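Local coordinates for protein aldose-aldose oxidoreductase (Caulobacter crescentus, PDB 5A04) that probably oxidises one aldose while reducing another, using an NADP(H) cofactor bound in a Rossmann-fold domain, at residues R20-R25 against A295-L300; F89-A94 against C113-A118; E200-V205 against L321-A326; I327-A330 against G334-V337. All coordinates share one frame; numbering follows the deposited sequence.

Contact 1 of 4, residues R20-R25 against A295-L300; sequences RIIMPR and AQLDHL
I22 and L297 meet methyl to methyl, CG2 of I22 lying 4.3 Å from CD2 of L297. The other branch of the leucine, CD1, comes within 4.4 Å of the carbonyl oxygen of R25. The two methyls of L297 thus meet different partners, one a branched aliphatic side chain and the other backbone. Its chain is stretched out from the helix (chi1 -66°, chi2 165°), which suits leucine to bridging backbones whose nearest CA atoms, those of R25 and L297, are 8.8 Å apart.

The backbone of 20-25 is steadied by a turn in which N of R25 donates to O of I22 at 2.8 Å. The R25 carbonyl is also an acceptor for OG of S294, a second tie to the opposite helix. The arginine's own polar end folds away into a salt bridge with E28.

F293 extends the apolar surface around I22 and R25, while Y78 touches both I22 and L297. Helix 16-22, which follows the first strand of the nucleotide-binding domain and brings the side chain of I22 to about 7 Å from NADPH, is therefore backed by helix 292-306 of the C-terminal part, with Y78 of strand 76-79 beside both.

Contact 2 of 4, residues F89-A94 against C113-A118; sequences FTERAA and CEAMIA
T90 and M116 form the close side of this helix pair, their side chains crossing at about a right angle. The thioether's terminal methyl does the touching: CE of M116 lies against three atoms of T90, at 3.5 Å from OG1, 3.9 Å from CB and 4.0 Å from CG2. A bend at the last torsion (chi3 69°) turns that methyl across the threonine, and the flexible thioether lets it follow the threonine's surface. CG2 of T90 also reaches CB of M116, at 4.2 Å, near the root of the methionine. OG1, despite its apolar neighbour, is satisfied by the carbonyl of H86 one turn earlier in its own helix. Farther along, A94 continues the tight side, packing on C120 and A123 of helix 110-123.

Both T90 and M116 also pack on C102 of strand 99-102, as expected of a Rossmann fold, where successive beta-alpha-beta crossovers set neighbouring helices side by side on one face of the parallel sheet. The backbones come near here, with 6.1 Å between CA of E91 and CA of M116.

Away from the sheet the contact thins out toward solvent. There E91, extended beyond CG, lays OE2 3.7 Å from CB of A115. The small alanine lets the carboxylate pass close to the opposite helix, and the same OE2 is held by a salt bridge to NE of R87.

Contact 3 of 4, residues E200-V205 against L321-A326; sequences EEPVAV and LRVIEA
V205 and V323 each hold CG1 anti to the backbone N (chi1 178° and -174°), which leaves CG2 beside that N. Both branches of V205 meet the helix in this way, CG2 on side chains, 4.2 Å from CG1 of V323 and 4.3 Å from CB of A326, and CG1 on backbone, 4.2 Å from the carbonyl oxygen of A326. On V323 the CG2 methyl meets CG of P202 end on at 3.7 Å, the nearest approach of the two segments. CG1 of V323 lies near the proline as well as near V205, 4.1 Å from CG of P202.

V323 therefore presents its two methyls to a proline and a valine three residues apart on the other segment, and its compact forked side chain serves both. A methyl-only residue at A326 lets strand and helix come together, their CA atoms 6.7 Å apart at V205 and A326.

The contact belongs to the layer where helix 314-333 lies on one face of the large mixed sheet of the C-terminal alpha/beta domain. Here the chain enters strand 204-210 through a classic beta bulge, V203 and A204 both facing L230. Beside it, L229 of the adjoining strand touches P202, V205 and V323 alike, and L191 of helix 182-198 packs against V323 from within the helical layer.

Contact 4 of 4, residues I327-A330 against G334-V337; sequences IYRA and GRTV
A330 in the last turn of helix 314-333 and R335 in the chain just after it come together as the backbone doubles back, their CA atoms 5.3 Å apart. G334 is the first residue to leave helical geometry, and its positive phi of 58° is readily accepted by glycine; this is a common way to stop a helix. From the following residue, N of R335 reaches back to O of A330 in a weak hydrogen bond of 3.4 Å. The returning chain then runs close over the alanine: CA of A330 makes a CA-H...O contact of 3.5 Å with O of R335, a closeness for which a residue with only a methyl group is well suited.

V337 packs against the turn through CG2, which rests 3.7 Å from CB of A330 and 4.0 Å from CG of R329. The same methyl lies over one face of the R335 guanidinium, offset toward its rim. R335 sets CG between its backbone N and carbonyl carbon (chi1 69°) and then extends to NE, which lays its guanidinium alongside R329. The two arginines point the same way, their guanidinium planes 42° apart. E333 forms salt bridges with both, which probably offsets their like charges.

A330 packs on A207 of strand 204-210, and V337 begins strand 337-338, bonded through its backbone to V205 at the edge of the mixed sheet. Backbone hydrogen bonds from G334 and T336 join this return to the second subunit.

In the fold
From the N terminus, the chain opens contact 1 at 20-25 and closes it some 270 residues later at 295-300, joining the nucleotide-binding part to the C-terminal part. Nested within that long loop, contact 2 closes a short one between successive Rossmann helices. Contact 3 opens at 200-205, still inside the loop of contact 1, but closes beyond it at 321-326, so the two cross. Contact 4 follows in series as a tight local return. Helix 314-333 serves both contacts 3 and 4, which touch through V205, I327 and V337. Contacts 2 and 3 also meet, C113 packing on L321 between the nucleotide-binding and C-terminal parts.

Contact 1 of 4, residues R20-R25 against A295-L300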
loop_
_atom_site.group_PDB
_atom_site.type_symbol
_atom_site.label_atom_id
_atom_site.label_comp_id
_atom_site.label_asym_id
_atom_site.label_seq_id
_atom_site.Cartn_x
_atom_site.Cartn_y
_atom_site.Cartn_z
ATOM N N ARG A 20 13.301 -28.635 -3.994
ATOM C CA ARG A 20 13.023 -27.990 -5.277
ATOM C C ARG A 20 13.843 -26.730 -5.492
ATOM O O ARG A 20 14.222 -26.422 -6.622
ATOM C CB ARG A 20 11.539 -27.643 -5.406
ATOM C CG ARG A 20 10.668 -28.762 -5.960
ATOM C CD ARG A 20 10.621 -29.983 -5.052
ATOM N NE ARG A 20 9.561 -30.904 -5.468
ATOM C CZ ARG A 20 9.318 -32.077 -4.892
ATOM N NH1 ARG A 20 10.061 -32.480 -3.870
ATOM N NH2 ARG A 20 8.331 -32.847 -5.337
ATOM N N ILE A 21 14.119 -25.995 -4.416
ATOM C CA ILE A 21 14.730 -24.684 -4.571
ATOM C C ILE A 21 16.196 -24.650 -4.123
ATOM O O ILE A 21 17.077 -24.270 -4.892
ATOM C CB ILE A 21 13.931 -23.615 -3.809
ATOM C CG1 ILE A 21 12.442 -23.716 -4.155
ATOM C CG2 ILE A 21 14.474 -22.235 -4.133
ATOM C CD1 ILE A 21 12.138 -23.488 -5.656
ATOM N N ILE A 22 16.476 -25.038 -2.883
ATOM C CA ILE A 22 17.839 -24.900 -2.367
ATOM C C ILE A 22 18.832 -25.939 -2.928
ATOM O O ILE A 22 19.903 -25.582 -3.432
ATOM C CB ILE A 22 17.853 -24.981 -0.822
ATOM C CG1 ILE A 22 17.107 -23.780 -0.211
ATOM C CG2 ILE A 22 19.294 -25.029 -0.294
ATOM C CD1 ILE A 22 17.650 -22.401 -0.620
ATOM N N MET A 23 18.506 -27.221 -2.837
ATOM C CA MET A 23 19.523 -28.229 -3.137
ATOM C C MET A 23 20.071 -28.157 -4.583
ATOM O O MET A 23 21.273 -28.345 -4.777
ATOM C CB MET A 23 18.988 -29.628 -2.809
ATOM C CG MET A 23 19.100 -29.922 -1.289
ATOM S SD MET A 23 18.061 -31.280 -0.739
ATOM C CE MET A 23 18.774 -32.663 -1.616
ATOM N N PRO A 24 19.221 -27.856 -5.583
ATOM C CA PRO A 24 19.814 -27.721 -6.925
ATOM C C PRO A 24 20.788 -26.555 -7.053
ATOM O O PRO A 24 21.619 -26.559 -7.958
ATOM C CB PRO A 24 18.595 -27.484 -7.820
ATOM C CG PRO A 24 17.481 -28.159 -7.109
ATOM C CD PRO A 24 17.748 -27.865 -5.647
ATOM N N ARG A 25 20.687 -25.561 -6.169
ATOM C CA ARG A 25 21.494 -24.357 -6.319
ATOM C C ARG A 25 22.890 -24.443 -5.707
ATOM O O ARG A 25 23.656 -23.477 -5.768
ATOM C CB ARG A 25 20.729 -23.155 -5.751
ATOM C CG ARG A 25 19.392 -22.917 -6.479
ATOM C CD ARG A 25 19.533 -22.141 -7.792
ATOM N NE ARG A 25 20.221 -22.878 -8.865
ATOM C CZ ARG A 25 19.629 -23.730 -9.701
ATOM N NH1 ARG A 25 18.321 -23.999 -9.602
ATOM N NH2 ARG A 25 20.354 -24.313 -10.651
ATOM N N ALA A 295 24.097 -17.430 -3.702
ATOM C CA ALA A 295 24.719 -16.316 -2.985
ATOM C C ALA A 295 24.451 -16.383 -1.475
ATOM O O ALA A 295 25.324 -16.073 -0.661
ATOM C CB ALA A 295 24.225 -14.992 -3.546
ATOM N N GLN A 296 23.236 -16.760 -1.108
ATOM C CA GLN A 296 22.884 -16.862 0.311
ATOM C C GLN A 296 23.725 -17.959 0.968
ATOM O O GLN A 296 24.314 -17.755 2.033
ATOM C CB GLN A 296 21.382 -17.150 0.476
ATOM C CG GLN A 296 20.958 -17.337 1.940
ATOM C CD GLN A 296 19.590 -17.970 2.060
ATOM O OE1 GLN A 296 18.579 -17.311 1.862
ATOM N NE2 GLN A 296 19.552 -19.254 2.399
ATOM N N LEU A 297 23.813 -19.107 0.297
ATOM C CA LEU A 297 24.585 -20.242 0.807
ATOM C C LEU A 297 26.053 -19.864 0.961
ATOM O O LEU A 297 26.667 -20.130 2.001
ATOM C CB LEU A 297 24.435 -21.462 -0.119
ATOM C CG LEU A 297 23.038 -22.085 -0.217
ATOM C CD1 LEU A 297 22.916 -23.024 -1.409
ATOM C CD2 LEU A 297 22.698 -22.828 1.067
ATOM N N ASP A 298 26.616 -19.235 -0.069
ATOM C CA ASP A 298 28.022 -18.863 -0.027
ATOM C C ASP A 298 28.306 -17.777 1.003
ATOM O O ASP A 298 29.407 -17.722 1.540
ATOM C CB ASP A 298 28.509 -18.400 -1.402
ATOM C CG ASP A 298 28.989 -19.556 -2.283
ATOM O OD1 ASP A 298 29.171 -20.697 -1.794
ATOM O OD2 ASP A 298 29.193 -19.311 -3.490
ATOM N N HIS A 299 27.326 -16.923 1.293
ATOM C CA HIS A 299 27.565 -15.861 2.266
ATOM C C HIS A 299 27.939 -16.439 3.629
ATOM O O HIS A 299 28.896 -15.987 4.249
ATOM C CB HIS A 299 26.344 -14.945 2.421
ATOM C CG HIS A 299 26.579 -13.784 3.339
ATOM N ND1 HIS A 299 27.457 -12.764 3.038
ATOM C CD2 HIS A 299 26.049 -13.480 4.550
ATOM C CE1 HIS A 299 27.453 -11.878 4.021
ATOM N NE2 HIS A 299 26.612 -12.292 4.952
ATOM N N LEU A 300 27.187 -17.435 4.092
ATOM C CA LEU A 300 27.469 -18.007 5.405
ATOM C C LEU A 300 28.843 -18.667 5.387
ATOM O O LEU A 300 29.653 -18.459 6.288
ATOM C CB LEU A 300 26.391 -19.014 5.818
ATOM C CG LEU A 300 26.620 -19.691 7.177
ATOM C CD1 LEU A 300 26.890 -18.655 8.263
ATOM C CD2 LEU A 300 25.413 -20.556 7.532
#

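Contact 2 of 4, residues F89-A94 against C113-A118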
loop_
_atom_site.group_PDB
_atom_site.type_symbol
_atom_site.label_atom_id
_atom_site.label_comp_id
_atom_site.label_asym_id
_atom_site.label_seq_id
_atom_site.Cartn_x
_atom_site.Cartn_y
_atom_site.Cartn_z
ATOM N N PHE A 89 15.833 -27.776 16.322
ATOM C CA PHE A 89 16.874 -28.289 15.438
ATOM C C PHE A 89 18.085 -27.362 15.379
ATOM O O PHE A 89 19.211 -27.826 15.228
ATOM C CB PHE A 89 16.319 -28.536 14.028
ATOM C CG PHE A 89 15.515 -29.795 13.917
ATOM C CD1 PHE A 89 16.119 -31.033 14.097
ATOM C CD2 PHE A 89 14.164 -29.744 13.634
ATOM C CE1 PHE A 89 15.391 -32.208 13.989
ATOM C CE2 PHE A 89 13.415 -30.922 13.531
ATOM C CZ PHE A 89 14.036 -32.154 13.700
ATOM N N THR A 90 17.869 -26.055 15.518
ATOM C CA THR A 90 18.983 -25.117 15.583
ATOM C C THR A 90 19.829 -25.385 16.826
ATOM O O THR A 90 21.053 -25.437 16.744
ATOM C CB THR A 90 18.482 -23.659 15.577
ATOM O OG1 THR A 90 17.931 -23.378 14.275
ATOM C CG2 THR A 90 19.607 -22.693 15.855
ATOM N N GLU A 91 19.174 -25.575 17.968
ATOM C CA GLU A 91 19.900 -25.847 19.208
ATOM C C GLU A 91 20.692 -27.153 19.129
ATOM O O GLU A 91 21.850 -27.209 19.545
ATOM C CB GLU A 91 18.922 -25.888 20.387
ATOM C CG GLU A 91 18.330 -24.526 20.692
ATOM C CD GLU A 91 17.161 -24.588 21.679
ATOM O OE1 GLU A 91 16.482 -25.637 21.784
ATOM O OE2 GLU A 91 16.899 -23.568 22.324
ATOM N N ARG A 92 20.068 -28.190 18.586
ATOM C CA ARG A 92 20.740 -29.476 18.425
ATOM C C ARG A 92 21.922 -29.374 17.459
ATOM O O ARG A 92 22.981 -29.950 17.705
ATOM C CB ARG A 92 19.741 -30.534 17.954
ATOM C CG ARG A 92 18.762 -30.961 19.053
ATOM C CD ARG A 92 17.665 -31.834 18.494
ATOM N NE ARG A 92 18.155 -33.155 18.104
ATOM C CZ ARG A 92 17.430 -34.049 17.432
ATOM N NH1 ARG A 92 16.195 -33.749 17.041
ATOM N NH2 ARG A 92 17.946 -35.242 17.133
ATOM N N ALA A 93 21.747 -28.627 16.376
ATOM C CA ALA A 93 22.853 -28.394 15.444
ATOM C C ALA A 93 24.018 -27.687 16.141
ATOM O O ALA A 93 25.178 -28.074 15.988
ATOM C CB ALA A 93 22.367 -27.573 14.238
ATOM N N ALA A 94 23.704 -26.650 16.915
ATOM C CA ALA A 94 24.740 -25.925 17.646
ATOM C C ALA A 94 25.461 -26.826 18.665
ATOM O O ALA A 94 26.687 -26.767 18.790
ATOM C CB ALA A 94 24.141 -24.694 18.344
ATOM N N CYS A 113 13.713 -17.047 19.622
ATOM C CA CYS A 113 14.850 -16.473 18.897
ATOM C C CYS A 113 16.018 -16.237 19.840
ATOM O O CYS A 113 17.159 -16.551 19.520
ATOM C CB CYS A 113 14.479 -15.148 18.224
ATOM S SG CYS A 113 13.233 -15.288 16.940
ATOM N N GLU A 114 15.735 -15.669 21.009
ATOM C CA GLU A 114 16.800 -15.401 21.971
ATOM C C GLU A 114 17.505 -16.686 22.388
ATOM O O GLU A 114 18.726 -16.709 22.536
ATOM C CB GLU A 114 16.247 -14.676 23.204
ATOM C CG GLU A 114 15.695 -13.292 22.873
ATOM C CD GLU A 114 15.074 -12.597 24.082
ATOM O OE1 GLU A 114 14.377 -13.265 24.868
ATOM O OE2 GLU A 114 15.291 -11.381 24.244
ATOM N N ALA A 115 16.734 -17.756 22.558
ATOM C CA ALA A 115 17.300 -19.047 22.948
ATOM C C ALA A 115 18.220 -19.585 21.864
ATOM O O ALA A 115 19.284 -20.134 22.148
ATOM C CB ALA A 115 16.193 -20.037 23.244
ATOM N N MET A 116 17.805 -19.411 20.614
ATOM C CA MET A 116 18.593 -19.884 19.487
ATOM C C MET A 116 19.916 -19.131 19.399
ATOM O O MET A 116 20.969 -19.726 19.188
ATOM C CB MET A 116 17.787 -19.744 18.188
ATOM C CG MET A 116 16.615 -20.716 18.127
ATOM S SD MET A 116 15.391 -20.200 16.900
ATOM C CE MET A 116 16.290 -20.472 15.368
ATOM N N ILE A 117 19.849 -17.819 19.585
ATOM C CA ILE A 117 21.033 -16.986 19.538
ATOM C C ILE A 117 21.996 -17.387 20.657
ATOM O O ILE A 117 23.204 -17.509 20.429
ATOM C CB ILE A 117 20.655 -15.495 19.639
ATOM C CG1 ILE A 117 19.934 -15.060 18.349
ATOM C CG2 ILE A 117 21.897 -14.636 19.904
ATOM C CD1 ILE A 117 19.212 -13.708 18.450
ATOM N N ALA A 118 21.452 -17.620 21.847
ATOM C CA ALA A 118 22.263 -18.023 22.995
ATOM C C ALA A 118 22.940 -19.373 22.764
ATOM O O ALA A 118 24.083 -19.576 23.181
ATOM C CB ALA A 118 21.400 -18.072 24.277
#

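Contact 3 of 4, residues E200-V205 against L321-A326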
loop_
_atom_site.group_PDB
_atom_site.type_symbol
_atom_site.label_atom_id
_atom_site.label_comp_id
_atom_site.label_asym_id
_atom_site.label_seq_id
_atom_site.Cartn_x
_atom_site.Cartn_y
_atom_site.Cartn_z
ATOM N N GLU A 200 16.195 1.215 9.055
ATOM C CA GLU A 200 15.783 1.605 10.404
ATOM C C GLU A 200 14.957 0.539 11.102
ATOM O O GLU A 200 14.525 -0.424 10.477
ATOM C CB GLU A 200 14.975 2.891 10.346
ATOM C CG GLU A 200 15.714 4.093 9.773
ATOM C CD GLU A 200 14.853 5.335 9.842
ATOM O OE1 GLU A 200 14.697 5.889 10.955
ATOM O OE2 GLU A 200 14.318 5.742 8.791
ATOM N N GLU A 201 14.721 0.731 12.402
ATOM C CA GLU A 201 13.812 -0.127 13.159
ATOM C C GLU A 201 12.602 0.682 13.601
ATOM O O GLU A 201 12.749 1.825 14.027
ATOM C CB GLU A 201 14.522 -0.730 14.381
ATOM C CG GLU A 201 15.812 -1.449 14.030
ATOM C CD GLU A 201 15.573 -2.693 13.197
ATOM O OE1 GLU A 201 14.481 -3.291 13.328
ATOM O OE2 GLU A 201 16.480 -3.085 12.435
ATOM N N PRO A 202 11.401 0.089 13.517
ATOM C CA PRO A 202 10.190 0.882 13.772
ATOM C C PRO A 202 10.031 1.267 15.238
ATOM O O PRO A 202 10.514 0.553 16.123
ATOM C CB PRO A 202 9.052 -0.039 13.321
ATOM C CG PRO A 202 9.632 -1.416 13.330
ATOM C CD PRO A 202 11.104 -1.291 13.094
ATOM N N VAL A 203 9.378 2.397 15.481
ATOM C CA VAL A 203 9.118 2.820 16.857
ATOM C C VAL A 203 7.631 2.797 17.175
ATOM O O VAL A 203 7.236 2.991 18.326
ATOM C CB VAL A 203 9.673 4.227 17.141
ATOM C CG1 VAL A 203 11.198 4.186 17.188
ATOM C CG2 VAL A 203 9.167 5.229 16.114
ATOM N N ALA A 204 6.797 2.563 16.167
ATOM C CA ALA A 204 5.363 2.472 16.413
ATOM C C ALA A 204 4.718 1.611 15.348
ATOM O O ALA A 204 5.166 1.602 14.198
ATOM C CB ALA A 204 4.722 3.862 16.447
ATOM N N VAL A 205 3.675 0.890 15.746
ATOM C CA VAL A 205 3.036 -0.107 14.901
ATOM C C VAL A 205 1.518 -0.045 15.043
ATOM O O VAL A 205 1.008 -0.046 16.168
ATOM C CB VAL A 205 3.499 -1.530 15.288
ATOM C CG1 VAL A 205 2.782 -2.574 14.440
ATOM C CG2 VAL A 205 5.016 -1.654 15.168
ATOM N N LEU A 321 10.932 -10.731 14.650
ATOM C CA LEU A 321 9.963 -11.338 15.570
ATOM C C LEU A 321 9.479 -10.314 16.586
ATOM O O LEU A 321 8.328 -10.376 17.007
ATOM C CB LEU A 321 10.541 -12.559 16.300
ATOM C CG LEU A 321 10.045 -13.906 15.759
ATOM C CD1 LEU A 321 8.525 -14.033 15.847
ATOM C CD2 LEU A 321 10.539 -14.095 14.307
ATOM N N ARG A 322 10.360 -9.400 16.987
ATOM C CA ARG A 322 9.970 -8.329 17.912
ATOM C C ARG A 322 8.830 -7.492 17.326
ATOM O O ARG A 322 7.854 -7.174 18.018
ATOM C CB ARG A 322 11.156 -7.411 18.230
ATOM C CG ARG A 322 12.199 -7.979 19.179
ATOM C CD ARG A 322 13.343 -6.975 19.382
ATOM N NE ARG A 322 14.298 -7.424 20.392
ATOM C CZ ARG A 322 15.597 -7.128 20.378
ATOM N NH1 ARG A 322 16.108 -6.385 19.397
ATOM N NH2 ARG A 322 16.391 -7.584 21.339
ATOM N N VAL A 323 8.954 -7.135 16.051
ATOM C CA VAL A 323 7.925 -6.331 15.406
ATOM C C VAL A 323 6.680 -7.170 15.152
ATOM O O VAL A 323 5.561 -6.684 15.307
ATOM C CB VAL A 323 8.423 -5.716 14.084
ATOM C CG1 VAL A 323 7.363 -4.781 13.523
ATOM C CG2 VAL A 323 9.722 -4.950 14.331
ATOM N N ILE A 324 6.869 -8.436 14.781
ATOM C CA ILE A 324 5.737 -9.330 14.552
ATOM C C ILE A 324 4.872 -9.455 15.811
ATOM O O ILE A 324 3.639 -9.373 15.735
ATOM C CB ILE A 324 6.222 -10.722 14.073
ATOM C CG1 ILE A 324 6.635 -10.616 12.595
ATOM C CG2 ILE A 324 5.135 -11.769 14.244
ATOM C CD1 ILE A 324 7.436 -11.810 12.078
ATOM N N GLU A 325 5.514 -9.619 16.967
ATOM C CA GLU A 325 4.759 -9.641 18.228
ATOM C C GLU A 325 3.969 -8.346 18.404
ATOM O O GLU A 325 2.799 -8.380 18.816
ATOM C CB GLU A 325 5.696 -9.875 19.416
ATOM C CG GLU A 325 6.188 -11.325 19.481
ATOM C CD GLU A 325 6.729 -11.746 20.841
ATOM O OE1 GLU A 325 6.753 -10.901 21.779
ATOM O OE2 GLU A 325 7.131 -12.933 20.956
ATOM N N ALA A 326 4.580 -7.213 18.063
ATOM C CA ALA A 326 3.894 -5.921 18.208
ATOM C C ALA A 326 2.738 -5.768 17.220
ATOM O O ALA A 326 1.715 -5.163 17.554
ATOM C CB ALA A 326 4.876 -4.768 18.057
#

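Contact 4 of 4, residues I327-A330 against G334-V337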
loop_
_atom_site.group_PDB
_atom_site.type_symbol
_atom_site.label_atom_id
_atom_site.label_comp_id
_atom_site.label_asym_id
_atom_site.label_seq_id
_atom_site.Cartn_x
_atom_site.Cartn_y
_atom_site.Cartn_z
ATOM N N ILE A 327 2.911 -6.278 16.000
ATOM C CA ILE A 327 1.839 -6.253 14.997
ATOM C C ILE A 327 0.634 -7.062 15.495
ATOM O O ILE A 327 -0.505 -6.595 15.441
ATOM C CB ILE A 327 2.319 -6.799 13.626
ATOM C CG1 ILE A 327 3.373 -5.856 13.035
ATOM C CG2 ILE A 327 1.123 -6.990 12.657
ATOM C CD1 ILE A 327 4.262 -6.521 11.953
ATOM N N TYR A 328 0.880 -8.268 15.994
ATOM C CA TYR A 328 -0.212 -9.082 16.491
ATOM C C TYR A 328 -0.903 -8.375 17.670
ATOM O O TYR A 328 -2.133 -8.380 17.774
ATOM C CB TYR A 328 0.303 -10.461 16.898
ATOM C CG TYR A 328 0.520 -11.431 15.750
ATOM C CD1 TYR A 328 -0.430 -11.583 14.745
ATOM C CD2 TYR A 328 1.648 -12.235 15.712
ATOM C CE1 TYR A 328 -0.239 -12.502 13.706
ATOM C CE2 TYR A 328 1.853 -13.141 14.690
ATOM C CZ TYR A 328 0.904 -13.280 13.694
ATOM O OH TYR A 328 1.113 -14.206 12.697
ATOM N N ARG A 329 -0.114 -7.735 18.524
ATOM C CA ARG A 329 -0.679 -7.050 19.686
ATOM C C ARG A 329 -1.490 -5.828 19.259
ATOM O O ARG A 329 -2.570 -5.575 19.799
ATOM C CB ARG A 329 0.414 -6.635 20.665
ATOM C CG ARG A 329 -0.114 -5.892 21.893
ATOM C CD ARG A 329 0.978 -5.754 22.948
ATOM N NE ARG A 329 1.581 -7.057 23.248
ATOM C CZ ARG A 329 1.162 -7.896 24.199
ATOM N NH1 ARG A 329 0.132 -7.575 24.969
ATOM N NH2 ARG A 329 1.780 -9.059 24.384
ATOM N N ALA A 330 -0.984 -5.093 18.270
ATOM C CA ALA A 330 -1.674 -3.895 17.796
ATOM C C ALA A 330 -3.033 -4.232 17.216
ATOM O O ALA A 330 -3.988 -3.485 17.415
ATOM C CB ALA A 330 -0.819 -3.150 16.753
ATOM N N GLY A 334 -6.256 -3.113 19.190
ATOM C CA GLY A 334 -6.756 -1.954 18.465
ATOM C C GLY A 334 -6.129 -0.640 18.901
ATOM O O GLY A 334 -6.825 0.364 19.124
ATOM N N ARG A 335 -4.811 -0.636 19.033
ATOM C CA ARG A 335 -4.103 0.576 19.419
ATOM C C ARG A 335 -2.701 0.574 18.839
ATOM O O ARG A 335 -2.195 -0.463 18.408
ATOM C CB ARG A 335 -4.049 0.722 20.941
ATOM C CG ARG A 335 -3.170 -0.289 21.598
ATOM C CD ARG A 335 -2.994 -0.066 23.109
ATOM N NE ARG A 335 -2.140 -1.128 23.645
ATOM C CZ ARG A 335 -0.805 -1.080 23.689
ATOM N NH1 ARG A 335 -0.148 -0.004 23.258
ATOM N NH2 ARG A 335 -0.122 -2.109 24.180
ATOM N N THR A 336 -2.087 1.748 18.797
ATOM C CA THR A 336 -0.722 1.867 18.305
ATOM C C THR A 336 0.204 1.291 19.370
ATOM O O THR A 336 0.125 1.671 20.542
ATOM C CB THR A 336 -0.371 3.333 17.988
ATOM O OG1 THR A 336 -1.334 3.846 17.063
ATOM C CG2 THR A 336 1.023 3.445 17.366
ATOM N N VAL A 337 1.057 0.351 18.976
ATOM C CA VAL A 337 2.021 -0.223 19.900
ATOM C C VAL A 337 3.373 0.439 19.715
ATOM O O VAL A 337 3.890 0.528 18.594
ATOM C CB VAL A 337 2.151 -1.746 19.707
ATOM C CG1 VAL A 337 3.294 -2.301 20.562
ATOM C CG2 VAL A 337 0.821 -2.425 20.040
#